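Local coordinates for beta-lactamase domain protein (PDB 5I0P), which probably acts as a hydrolase of the metallo-beta-lactamase superfamily, holding two zinc ions in its active site, at residues 84-89 and 111-116. Sequence-based numbering, arbitrary orientation.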
ATOM      1  N   GLN A  84      -4.419  14.510  19.279  1.00 39.57           N
ATOM      2  CA  GLN A  84      -5.444  15.521  19.071  1.00 41.71           C
ATOM      3  C   GLN A  84      -6.745  14.901  18.576  1.00 42.23           C
ATOM      4  O   GLN A  84      -7.836  15.326  18.981  1.00 45.67           O
ATOM      5  CB  GLN A  84      -4.950  16.576  18.086  1.00 51.50           C
ATOM      6  CG  GLN A  84      -4.007  17.600  18.692  1.00 67.09           C
ATOM      7  CD  GLN A  84      -3.256  18.414  17.641  1.00 77.71           C
ATOM      8  OE1 GLN A  84      -3.411  18.211  16.423  1.00 84.23           O
ATOM      9  NE2 GLN A  84      -2.419  19.335  18.116  1.00 73.05           N
ATOM     10  N   ILE A  85      -6.660  13.893  17.708  1.00 40.44           N
ATOM     11  CA  ILE A  85      -7.884  13.246  17.245  1.00 40.33           C
ATOM     12  C   ILE A  85      -8.538  12.462  18.374  1.00 44.53           C
ATOM     13  O   ILE A  85      -9.771  12.435  18.494  1.00 39.80           O
ATOM     14  CB  ILE A  85      -7.599  12.359  16.025  1.00 36.01           C
ATOM     15  CG1 ILE A  85      -7.579  13.216  14.744  1.00 31.89           C
ATOM     16  CG2 ILE A  85      -8.589  11.164  15.974  1.00 32.17           C
ATOM     17  CD1 ILE A  85      -6.401  12.977  13.863  1.00 34.56           C
ATOM     18  N   PHE A  86      -7.730  11.827  19.227  1.00 43.18           N
ATOM     19  CA  PHE A  86      -8.285  11.168  20.398  1.00 41.05           C
ATOM     20  C   PHE A  86      -9.025  12.161  21.270  1.00 47.18           C
ATOM     21  O   PHE A  86     -10.094  11.852  21.815  1.00 48.69           O
ATOM     22  CB  PHE A  86      -7.175  10.507  21.222  1.00 42.24           C
ATOM     23  CG  PHE A  86      -6.358   9.478  20.479  1.00 35.21           C
ATOM     24  CD1 PHE A  86      -6.884   8.789  19.389  1.00 33.61           C
ATOM     25  CD2 PHE A  86      -5.076   9.173  20.913  1.00 34.99           C
ATOM     26  CE1 PHE A  86      -6.125   7.802  18.727  1.00 31.81           C
ATOM     27  CE2 PHE A  86      -4.312   8.186  20.278  1.00 34.83           C
ATOM     28  CZ  PHE A  86      -4.831   7.502  19.178  1.00 33.25           C
ATOM     29  N   ASP A  87      -8.481  13.371  21.405  1.00 46.47           N
ATOM     30  CA  ASP A  87      -9.055  14.315  22.352  1.00 43.63           C
ATOM     31  C   ASP A  87     -10.312  14.978  21.814  1.00 46.09           C
ATOM     32  O   ASP A  87     -11.246  15.254  22.576  1.00 46.33           O
ATOM     33  CB  ASP A  87      -8.021  15.368  22.756  1.00 44.44           C
ATOM     34  CG  ASP A  87      -6.972  14.814  23.714  1.00 55.05           C
ATOM     35  OD1 ASP A  87      -5.882  15.404  23.856  1.00 60.22           O
ATOM     36  OD2 ASP A  87      -7.261  13.808  24.381  1.00 57.71           O
ATOM     37  N   ARG A  88     -10.369  15.239  20.516  1.00 50.26           N
ATOM     38  CA  ARG A  88     -11.385  16.138  20.000  1.00 43.55           C
ATOM     39  C   ARG A  88     -12.341  15.509  19.007  1.00 48.69           C
ATOM     40  O   ARG A  88     -13.389  16.106  18.758  1.00 43.57           O
ATOM     41  CB  ARG A  88     -10.726  17.353  19.342  1.00 43.42           C
ATOM     42  N   HIS A  89     -12.030  14.312  18.438  1.00 40.22           N
ATOM     43  CA  HIS A  89     -12.819  13.870  17.295  1.00 39.08           C
ATOM     44  C   HIS A  89     -13.232  12.404  17.343  1.00 44.69           C
ATOM     45  O   HIS A  89     -13.542  11.816  16.291  1.00 45.89           O
ATOM     46  CB  HIS A  89     -12.054  14.168  15.999  1.00 44.94           C
ATOM     47  CG  HIS A  89     -11.778  15.626  15.808  1.00 47.34           C
ATOM     48  ND1 HIS A  89     -10.530  16.181  16.002  1.00 45.35           N
ATOM     49  CD2 HIS A  89     -12.609  16.658  15.528  1.00 43.60           C
ATOM     50  CE1 HIS A  89     -10.596  17.486  15.799  1.00 42.83           C
ATOM     51  NE2 HIS A  89     -11.843  17.799  15.506  1.00 44.74           N
ATOM     52  N   ALA A 111       1.162   1.079  14.704  1.00 29.13           N
ATOM     53  CA  ALA A 111       0.174   0.074  15.062  1.00 27.79           C
ATOM     54  C   ALA A 111       0.304  -0.331  16.531  1.00 33.96           C
ATOM     55  O   ALA A 111      -0.695  -0.342  17.274  1.00 33.19           O
ATOM     56  CB  ALA A 111       0.306  -1.125  14.128  1.00 26.83           C
ATOM     57  N   ASN A 112       1.528  -0.620  16.993  1.00 30.84           N
ATOM     58  CA  ASN A 112       1.668  -1.009  18.393  1.00 32.81           C
ATOM     59  C   ASN A 112       1.271   0.126  19.326  1.00 38.15           C
ATOM     60  O   ASN A 112       0.517  -0.079  20.281  1.00 43.56           O
ATOM     61  CB  ASN A 112       3.080  -1.461  18.712  1.00 32.21           C
ATOM     62  CG  ASN A 112       3.141  -2.134  20.066  1.00 35.81           C
ATOM     63  OD1 ASN A 112       2.689  -3.273  20.218  1.00 39.31           O
ATOM     64  ND2 ASN A 112       3.652  -1.441  21.055  1.00 35.76           N
ATOM     65  N   TRP A 113       1.749   1.339  19.045  1.00 39.71           N
ATOM     66  CA  TRP A 113       1.384   2.519  19.833  1.00 35.79           C
ATOM     67  C   TRP A 113      -0.124   2.726  19.880  1.00 33.73           C
ATOM     68  O   TRP A 113      -0.693   2.987  20.948  1.00 32.01           O
ATOM     69  CB  TRP A 113       2.047   3.745  19.223  1.00 34.52           C
ATOM     70  CG  TRP A 113       1.863   5.010  19.973  1.00 38.75           C
ATOM     71  CD1 TRP A 113       2.536   5.398  21.088  1.00 34.91           C
ATOM     72  CD2 TRP A 113       0.994   6.099  19.628  1.00 35.23           C
ATOM     73  NE1 TRP A 113       2.134   6.648  21.460  1.00 39.05           N
ATOM     74  CE2 TRP A 113       1.197   7.103  20.572  1.00 38.98           C
ATOM     75  CE3 TRP A 113       0.070   6.319  18.608  1.00 35.02           C
ATOM     76  CZ2 TRP A 113       0.481   8.303  20.553  1.00 43.66           C
ATOM     77  CZ3 TRP A 113      -0.633   7.540  18.588  1.00 29.90           C
ATOM     78  CH2 TRP A 113      -0.416   8.497  19.545  1.00 33.70           C
ATOM     79  N   LEU A 114      -0.789   2.614  18.723  1.00 35.93           N
ATOM     80  CA  LEU A 114      -2.242   2.730  18.686  1.00 31.66           C
ATOM     81  C   LEU A 114      -2.908   1.621  19.471  1.00 34.13           C
ATOM     82  O   LEU A 114      -3.767   1.878  20.321  1.00 40.64           O
ATOM     83  CB  LEU A 114      -2.745   2.700  17.241  1.00 31.70           C
ATOM     84  CG  LEU A 114      -2.475   3.983  16.460  1.00 33.84           C
ATOM     85  CD1 LEU A 114      -2.979   3.837  15.045  1.00 37.96           C
ATOM     86  CD2 LEU A 114      -3.083   5.175  17.127  1.00 27.51           C
ATOM     87  N   CYS A 115      -2.486   0.374  19.229  1.00 40.57           N
ATOM     88  CA  CYS A 115      -3.106  -0.766  19.882  1.00 38.36           C
ATOM     89  C   CYS A 115      -3.075  -0.620  21.379  1.00 44.12           C
ATOM     90  O   CYS A 115      -4.015  -1.043  22.068  1.00 44.24           O
ATOM     91  CB  CYS A 115      -2.377  -2.043  19.503  1.00 36.59           C
ATOM     92  SG  CYS A 115      -2.865  -2.624  17.949  1.00 41.47           S
ATOM     93  N   GLU A 116      -2.013  -0.010  21.894  1.00 43.96           N
ATOM     94  CA  GLU A 116      -1.805   0.078  23.320  1.00 45.75           C
ATOM     95  C   GLU A 116      -2.283   1.386  23.913  1.00 43.09           C
ATOM     96  O   GLU A 116      -2.006   1.667  25.094  1.00 36.77           O
ATOM     97  CB  GLU A 116      -0.349  -0.199  23.617  1.00 44.91           C
ATOM     98  CG  GLU A 116      -0.192  -1.687  23.834  1.00 51.99           C
ATOM     99  CD  GLU A 116       1.230  -2.061  23.778  1.00 70.07           C
ATOM    100  OE1 GLU A 116       2.057  -1.126  23.912  1.00 76.38           O
ATOM    101  OE2 GLU A 116       1.522  -3.261  23.569  1.00 76.96           O
TER
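F86, near the end of helix 76-88, reaches across to W113 and L114 on the short helix 111-115, the backbones staying well apart: the closest CA atoms, those of F86 and L114, are 10.5 Å from each other. In the metallo-beta-lactamase fold both helices lie on the same side of the seven-stranded mixed sheet that contains strands 63-69 and 95-99, helix 76-88 following strand 63-69 and helix 111-115 coming after the zinc-binding segment that ends at H107. The contact is purely apolar and small, burying 95 Å² in all, and F86 supplies the whole of one side. Its CB points at the opposite helix, and with CG beside the backbone N and anti to the carbonyl carbon (chi1 -59°) the ring extends toward helix 111-115. The far end of that ring, CE2 and CZ, does the touching. W113 holds its CG the other way, anti to the backbone N (chi1 -175°), which sends the six-membered part of the indole back to F86; CH2 of W113 lies 4.0 Å from CE2 of F86, and CZ3 of W113 is almost as near. The two rings meet obliquely. At the opposite, five-membered end of the indole, NE1 donates to D119, a bond that helps fix how the ring is turned. W82 and W123 also meet the F86 ring, W123 edge-to-face, so the phenyl belongs to an aromatic cluster, which the hydrogen bond from W123 NE1 to L114 O ties to the backbone of helix 111-115. The L114 side chain, packed also on W82 and on V98 of strand 95-99, lies about 10 Å from that of the zinc ligand H107. CD2 of L114 approaches the F86 ring at its edge, close to the ring plane, and stops 3.6 Å from CZ of F86.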